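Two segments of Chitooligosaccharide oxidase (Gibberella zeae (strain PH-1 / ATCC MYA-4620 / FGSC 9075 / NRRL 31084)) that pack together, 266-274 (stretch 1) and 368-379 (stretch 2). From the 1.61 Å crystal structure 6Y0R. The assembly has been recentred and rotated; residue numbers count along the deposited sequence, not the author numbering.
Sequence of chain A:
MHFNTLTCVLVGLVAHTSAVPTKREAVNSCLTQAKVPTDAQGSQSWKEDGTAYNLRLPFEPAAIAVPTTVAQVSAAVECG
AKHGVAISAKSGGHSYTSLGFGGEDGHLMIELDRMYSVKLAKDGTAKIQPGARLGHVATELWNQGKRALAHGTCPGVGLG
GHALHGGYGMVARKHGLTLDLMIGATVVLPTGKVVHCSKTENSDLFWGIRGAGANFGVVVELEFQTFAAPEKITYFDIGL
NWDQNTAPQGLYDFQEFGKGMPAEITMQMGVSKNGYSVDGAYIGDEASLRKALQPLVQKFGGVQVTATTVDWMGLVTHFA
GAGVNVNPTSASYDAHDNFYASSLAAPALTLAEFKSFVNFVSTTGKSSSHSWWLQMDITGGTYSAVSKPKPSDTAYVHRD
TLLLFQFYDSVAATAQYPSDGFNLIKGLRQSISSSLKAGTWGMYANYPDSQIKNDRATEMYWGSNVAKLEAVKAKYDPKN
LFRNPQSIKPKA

Stretch 1, residues 266-274: TMQMGVSKN
Stretch 2 368-379: SSHSWWLQMDIT

The strand of stretch 1, which enters from earlier in the chain and runs to Ser272, and the strand that ends at Ile378 run antiparallel, their N-to-C directions 156° apart and their axes 4.4 Å apart at closest approach. Both backbones are extended (Met269 phi/psi -107/122, Met376 -116/106), and the register pairs Met269 with Met376 (CA-CA 4.9 Å) and Val271 with Leu374 (CA-CA 5.3 Å). Each pair closes two hydrogen bonds: Met269 N to Met376 O 2.8 Å and Met376 N to Met269 O 2.7 Å; Val271 N to Leu374 O and Leu374 N to Val271 O, both 2.9 Å. Ile378 N donates to Met267 O at 3.2 Å, nearly linear at 171°. In the intervening non-hydrogen-bonded pair Gly270-Gln375 the CA atoms lie 4.5 Å apart.

Val271 (t) packs CG2 against Leu374 CD1 at 3.7 Å. Among the side chains of Gln268 (p, t) and Asp377 (m), OE1 of the former lies 2.8 Å from OD1 of the latter; both are modelled as acceptors, so the proximity is no hydrogen bond, while Gln268 NE2 is satisfied elsewhere in the structure.

Beyond the strand, Lys273 (m, t, m, t) starts sideways, and its end comes nearer to stretch 2, where NZ donates to Ser368 O at 2.8 Å and His370 O at 3.0 Å. One water, its oxygen 2.9 Å from Lys273 N and 2.7 Å from Trp372 O, accepts from the former and donates to the latter. Ser272 CA sits over the Trp372 (p, chi2 -93°) six-membered ring, 4.0 Å from its centroid.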

ATOM      1  N   THR A 266      -4.452  12.520 -11.184  1.00 15.60           N
ATOM      2  CA  THR A 266      -4.211  11.106 -10.872  1.00 15.63           C
ATOM      3  C   THR A 266      -5.520  10.386 -11.147  1.00 16.23           C
ATOM      4  O   THR A 266      -6.559  10.881 -10.698  1.00 16.36           O
ATOM      5  CB  THR A 266      -3.650  10.898  -9.464  1.00 16.51           C
ATOM      6  OG1 THR A 266      -2.406  11.595  -9.271  1.00 17.38           O
ATOM      7  CG2 THR A 266      -3.438   9.424  -9.182  1.00 18.01           C
ATOM      8  N   MET A 267      -5.504   9.314 -11.928  1.00 14.81           N
ATOM      9  CA  MET A 267      -6.771   8.652 -12.215  1.00 15.94           C
ATOM     10  C   MET A 267      -6.556   7.183 -12.520  1.00 14.58           C
ATOM     11  O   MET A 267      -5.388   6.737 -12.729  1.00 17.36           O
ATOM     12  CB  MET A 267      -7.515   9.316 -13.377  1.00 18.88           C
ATOM     13  CG  MET A 267      -6.851   9.231 -14.686  1.00 19.94           C
ATOM     14  SD  MET A 267      -7.943  10.189 -15.850  1.00 23.81           S
ATOM     15  CE  MET A 267      -9.556   9.725 -15.269  1.00 37.28           C
ATOM     16  N   GLN A 268      -7.670   6.485 -12.502  1.00 15.78           N
ATOM     17  CA  GLN A 268      -7.682   5.023 -12.651  1.00 15.88           C
ATOM     18  C   GLN A 268      -8.926   4.563 -13.414  1.00 15.49           C
ATOM     19  O   GLN A 268      -9.954   5.242 -13.395  1.00 15.81           O
ATOM     20  CB  GLN A 268      -7.566   4.398 -11.262  1.00 18.43           C
ATOM     21  CG  GLN A 268      -8.746   4.725 -10.391  1.00 21.02           C
ATOM     22  CD  GLN A 268      -8.593   4.245  -8.962  1.00 29.93           C
ATOM     23  OE1 GLN A 268      -7.652   3.530  -8.600  1.00 37.39           O
ATOM     24  NE2 GLN A 268      -9.491   4.737  -8.115  1.00 33.79           N
ATOM     25  N   MET A 269      -8.813   3.370 -13.973  1.00 14.84           N
ATOM     26  CA  MET A 269      -9.902   2.690 -14.653  1.00 14.81           C
ATOM     27  C   MET A 269     -10.359   1.540 -13.758  1.00 16.39           C
ATOM     28  O   MET A 269      -9.511   0.682 -13.422  1.00 17.17           O
ATOM     29  CB  MET A 269      -9.453   2.161 -16.007  1.00 16.75           C
ATOM     30  CG  MET A 269     -10.575   1.471 -16.754  1.00 18.84           C
ATOM     31  SD  MET A 269     -11.798   2.565 -17.478  1.00 20.52           S
ATOM     32  CE  MET A 269     -10.808   3.513 -18.626  1.00 18.52           C
ATOM     33  N   GLY A 270     -11.632   1.525 -13.369  1.00 16.65           N
ATOM     34  CA  GLY A 270     -12.194   0.381 -12.640  1.00 17.31           C
ATOM     35  C   GLY A 270     -12.895  -0.566 -13.607  1.00 19.37           C
ATOM     36  O   GLY A 270     -13.491  -0.080 -14.611  1.00 18.26           O
ATOM     37  N   VAL A 271     -12.779  -1.887 -13.405  1.00 17.67           N
ATOM     38  CA  VAL A 271     -13.382  -2.895 -14.318  1.00 17.31           C
ATOM     39  C   VAL A 271     -14.004  -3.959 -13.429  1.00 18.82           C
ATOM     40  O   VAL A 271     -13.345  -4.386 -12.481  1.00 18.28           O
ATOM     41  CB  VAL A 271     -12.363  -3.497 -15.291  1.00 17.47           C
ATOM     42  CG1 VAL A 271     -13.081  -4.384 -16.294  1.00 19.96           C
ATOM     43  CG2 VAL A 271     -11.506  -2.426 -16.015  1.00 18.43           C
ATOM     44  N   SER A 272     -15.221  -4.371 -13.725  1.00 18.53           N
ATOM     45  CA  SER A 272     -15.851  -5.548 -13.081  1.00 19.51           C
ATOM     46  C   SER A 272     -16.837  -6.123 -14.090  1.00 21.45           C
ATOM     47  O   SER A 272     -16.853  -5.660 -15.231  1.00 20.15           O
ATOM     48  CB  SER A 272     -16.552  -5.151 -11.839  1.00 20.79           C
ATOM     49  OG  SER A 272     -17.709  -4.369 -12.140  1.00 23.02           O
ATOM     50  N   LYS A 273     -17.605  -7.137 -13.689  1.00 22.78           N
ATOM     51  CA  LYS A 273     -18.678  -7.634 -14.564  1.00 23.87           C
ATOM     52  C   LYS A 273     -19.667  -6.517 -14.912  1.00 25.56           C
ATOM     53  O   LYS A 273     -20.310  -6.673 -15.953  1.00 29.12           O
ATOM     54  CB  LYS A 273     -19.379  -8.795 -13.879  1.00 23.77           C
ATOM     55  CG  LYS A 273     -18.582 -10.068 -13.972  1.00 26.48           C
ATOM     56  CD  LYS A 273     -19.302 -11.209 -13.308  1.00 28.02           C
ATOM     57  CE  LYS A 273     -19.374 -11.095 -11.811  1.00 30.92           C
ATOM     58  NZ  LYS A 273     -20.024 -12.307 -11.237  1.00 31.92           N
ATOM     59  N   ASN A 274     -19.776  -5.467 -14.109  1.00 22.89           N
ATOM     60  CA  ASN A 274     -20.702  -4.323 -14.320  1.00 26.45           C
ATOM     61  C   ASN A 274     -20.156  -3.385 -15.414  1.00 26.68           C
ATOM     62  O   ASN A 274     -20.902  -2.461 -15.797  1.00 29.34           O
ATOM     63  CB  ASN A 274     -20.945  -3.515 -13.041  1.00 31.32           C
ATOM     64  CG  ASN A 274     -21.633  -4.300 -11.941  1.00 42.95           C
ATOM     65  OD1 ASN A 274     -21.211  -4.277 -10.782  1.00 51.21           O
ATOM     66  ND2 ASN A 274     -22.676  -5.025 -12.298  1.00 43.32           N
ATOM     67  N   SER A 368     -17.924 -15.566 -14.893  1.00 31.37           N
ATOM     68  CA  SER A 368     -17.495 -15.986 -13.532  1.00 28.36           C
ATOM     69  C   SER A 368     -18.607 -15.705 -12.524  1.00 26.76           C
ATOM     70  O   SER A 368     -19.232 -14.637 -12.601  1.00 30.22           O
ATOM     71  CB  SER A 368     -16.215 -15.276 -13.112  1.00 26.37           C
ATOM     72  OG  SER A 368     -15.814 -15.714 -11.832  1.00 27.13           O
ATOM     73  N   SER A 369     -18.846 -16.617 -11.575  1.00 27.79           N
ATOM     74  CA  SER A 369     -19.776 -16.365 -10.450  1.00 28.97           C
ATOM     75  C   SER A 369     -19.105 -15.473  -9.400  1.00 26.99           C
ATOM     76  O   SER A 369     -19.806 -14.964  -8.500  1.00 28.56           O
ATOM     77  CB  SER A 369     -20.212 -17.661  -9.823  1.00 29.55           C
ATOM     78  OG  SER A 369     -19.069 -18.436  -9.524  1.00 32.68           O
ATOM     79  N   HIS A 370     -17.794 -15.262  -9.519  1.00 25.23           N
ATOM     80  CA  HIS A 370     -17.017 -14.523  -8.488  1.00 26.51           C
ATOM     81  C   HIS A 370     -17.313 -13.029  -8.550  1.00 26.53           C
ATOM     82  O   HIS A 370     -17.466 -12.543  -9.673  1.00 26.90           O
ATOM     83  CB  HIS A 370     -15.544 -14.771  -8.694  1.00 26.15           C
ATOM     84  CG  HIS A 370     -15.127 -16.129  -8.263  1.00 30.00           C
ATOM     85  ND1 HIS A 370     -15.738 -17.277  -8.737  1.00 38.97           N
ATOM     86  CD2 HIS A 370     -14.137 -16.539  -7.454  1.00 30.36           C
ATOM     87  CE1 HIS A 370     -15.142 -18.329  -8.224  1.00 32.70           C
ATOM     88  NE2 HIS A 370     -14.153 -17.908  -7.450  1.00 36.66           N
ATOM     89  N   SER A 371     -17.352 -12.339  -7.405  1.00 27.44           N
ATOM     90  CA  SER A 371     -17.468 -10.858  -7.342  1.00 27.41           C
ATOM     91  C   SER A 371     -16.042 -10.284  -7.421  1.00 26.64           C
ATOM     92  O   SER A 371     -15.404 -10.045  -6.382  1.00 27.92           O
ATOM     93  CB  SER A 371     -18.262 -10.348  -6.179  1.00 37.00           C
ATOM     94  OG  SER A 371     -17.869 -10.967  -4.987  1.00 46.23           O
ATOM     95  N   TRP A 372     -15.504 -10.316  -8.615  1.00 23.21           N
ATOM     96  CA  TRP A 372     -14.123  -9.840  -8.867  1.00 20.40           C
ATOM     97  C   TRP A 372     -14.165  -8.375  -9.306  1.00 20.65           C
ATOM     98  O   TRP A 372     -15.183  -7.903  -9.787  1.00 20.65           O
ATOM     99  CB  TRP A 372     -13.419 -10.727  -9.885  1.00 20.80           C
ATOM    100  CG  TRP A 372     -14.037 -10.689 -11.240  1.00 21.78           C
ATOM    101  CD1 TRP A 372     -14.982 -11.542 -11.732  1.00 22.96           C
ATOM    102  CD2 TRP A 372     -13.762  -9.750 -12.293  1.00 21.19           C
ATOM    103  NE1 TRP A 372     -15.350 -11.161 -12.999  1.00 24.58           N
ATOM    104  CE2 TRP A 372     -14.607 -10.070 -13.371  1.00 23.58           C
ATOM    105  CE3 TRP A 372     -12.933  -8.634 -12.411  1.00 21.62           C
ATOM    106  CZ2 TRP A 372     -14.612  -9.346 -14.563  1.00 24.55           C
ATOM    107  CZ3 TRP A 372     -12.933  -7.926 -13.592  1.00 23.05           C
ATOM    108  CH2 TRP A 372     -13.777  -8.254 -14.643  1.00 24.00           C
ATOM    109  N   TRP A 373     -13.069  -7.647  -9.114  1.00 19.18           N
ATOM    110  CA  TRP A 373     -12.950  -6.300  -9.738  1.00 17.58           C
ATOM    111  C   TRP A 373     -11.469  -6.013  -9.919  1.00 16.91           C
ATOM    112  O   TRP A 373     -10.621  -6.710  -9.329  1.00 16.90           O
ATOM    113  CB  TRP A 373     -13.602  -5.174  -8.941  1.00 17.44           C
ATOM    114  CG  TRP A 373     -13.194  -5.060  -7.512  1.00 18.34           C
ATOM    115  CD1 TRP A 373     -13.840  -5.603  -6.447  1.00 22.80           C
ATOM    116  CD2 TRP A 373     -12.075  -4.329  -6.968  1.00 18.81           C
ATOM    117  NE1 TRP A 373     -13.206  -5.271  -5.284  1.00 21.08           N
ATOM    118  CE2 TRP A 373     -12.107  -4.502  -5.574  1.00 19.54           C
ATOM    119  CE3 TRP A 373     -11.000  -3.646  -7.526  1.00 21.27           C
ATOM    120  CZ2 TRP A 373     -11.167  -3.935  -4.715  1.00 21.67           C
ATOM    121  CZ3 TRP A 373     -10.036  -3.112  -6.684  1.00 21.17           C
ATOM    122  CH2 TRP A 373     -10.112  -3.276  -5.294  1.00 20.89           C
ATOM    123  N   LEU A 374     -11.146  -5.001 -10.714  1.00 15.64           N
ATOM    124  CA  LEU A 374      -9.732  -4.603 -10.855  1.00 17.07           C
ATOM    125  C   LEU A 374      -9.692  -3.104 -11.081  1.00 15.32           C
ATOM    126  O   LEU A 374     -10.718  -2.510 -11.416  1.00 15.35           O
ATOM    127  CB  LEU A 374      -9.034  -5.381 -11.959  1.00 19.25           C
ATOM    128  CG  LEU A 374      -9.567  -5.144 -13.363  1.00 19.65           C
ATOM    129  CD1 LEU A 374      -8.821  -3.999 -14.036  1.00 19.20           C
ATOM    130  CD2 LEU A 374      -9.443  -6.422 -14.181  1.00 22.65           C
ATOM    131  N   GLN A 375      -8.534  -2.534 -10.785  1.00 16.11           N
ATOM    132  CA  GLN A 375      -8.256  -1.124 -11.083  1.00 17.66           C
ATOM    133  C   GLN A 375      -7.010  -1.094 -11.948  1.00 16.90           C
ATOM    134  O   GLN A 375      -6.082  -1.914 -11.765  1.00 18.69           O
ATOM    135  CB  GLN A 375      -8.055  -0.263  -9.834  1.00 19.68           C
ATOM    136  CG  GLN A 375      -9.205  -0.232  -8.862  1.00 23.99           C
ATOM    137  CD  GLN A 375      -8.681   0.219  -7.514  1.00 28.70           C
ATOM    138  OE1 GLN A 375      -7.569  -0.131  -7.094  1.00 30.55           O
ATOM    139  NE2 GLN A 375      -9.469   1.031  -6.842  1.00 32.11           N
ATOM    140  N   MET A 376      -7.014  -0.206 -12.916  1.00 15.71           N
ATOM    141  CA  MET A 376      -5.811   0.126 -13.696  1.00 16.00           C
ATOM    142  C   MET A 376      -5.444   1.594 -13.453  1.00 16.84           C
ATOM    143  O   MET A 376      -6.177   2.472 -13.906  1.00 15.49           O
ATOM    144  CB  MET A 376      -6.030  -0.103 -15.187  1.00 17.22           C
ATOM    145  CG  MET A 376      -4.782   0.131 -15.955  1.00 19.78           C
ATOM    146  SD  MET A 376      -4.966  -0.252 -17.673  1.00 24.25           S
ATOM    147  CE  MET A 376      -5.910   1.148 -18.206  1.00 23.93           C
ATOM    148  N   ASP A 377      -4.385   1.825 -12.689  1.00 16.03           N
ATOM    149  CA  ASP A 377      -3.980   3.171 -12.240  1.00 17.85           C
ATOM    150  C   ASP A 377      -2.887   3.672 -13.183  1.00 18.42           C
ATOM    151  O   ASP A 377      -1.961   2.919 -13.445  1.00 16.74           O
ATOM    152  CB  ASP A 377      -3.462   3.138 -10.807  1.00 19.25           C
ATOM    153  CG  ASP A 377      -4.337   2.442  -9.767  1.00 25.46           C
ATOM    154  OD1 ASP A 377      -5.541   2.374  -9.967  1.00 29.98           O
ATOM    155  OD2 ASP A 377      -3.760   1.916  -8.763  1.00 28.33           O
ATOM    156  N   ILE A 378      -2.933   4.945 -13.586  1.00 17.27           N
ATOM    157  CA  ILE A 378      -1.773   5.556 -14.297  1.00 18.88           C
ATOM    158  C   ILE A 378      -0.814   6.053 -13.222  1.00 18.07           C
ATOM    159  O   ILE A 378      -1.186   6.995 -12.462  1.00 21.54           O
ATOM    160  CB  ILE A 378      -2.231   6.690 -15.251  1.00 20.39           C
ATOM    161  CG1 ILE A 378      -3.230   6.159 -16.270  1.00 23.28           C
ATOM    162  CG2 ILE A 378      -0.990   7.275 -15.899  1.00 21.99           C
ATOM    163  CD1 ILE A 378      -4.211   7.184 -16.791  1.00 28.91           C
ATOM    164  N   THR A 379       0.308   5.371 -12.997  1.00 16.59           N
ATOM    165  CA  THR A 379       1.330   5.826 -12.028  1.00 15.33           C
ATOM    166  C   THR A 379       2.363   6.720 -12.721  1.00 16.72           C
ATOM    167  O   THR A 379       2.976   7.502 -12.015  1.00 19.57           O
ATOM    168  CB  THR A 379       2.067   4.653 -11.370  1.00 18.51           C
ATOM    169  OG1 THR A 379       2.789   3.906 -12.348  1.00 19.81           O
ATOM    170  CG2 THR A 379       1.106   3.732 -10.664  1.00 20.10           C
TER
HETATM  171  O   HOH W   1     -17.383  -8.578 -11.220  1.00 22.74           O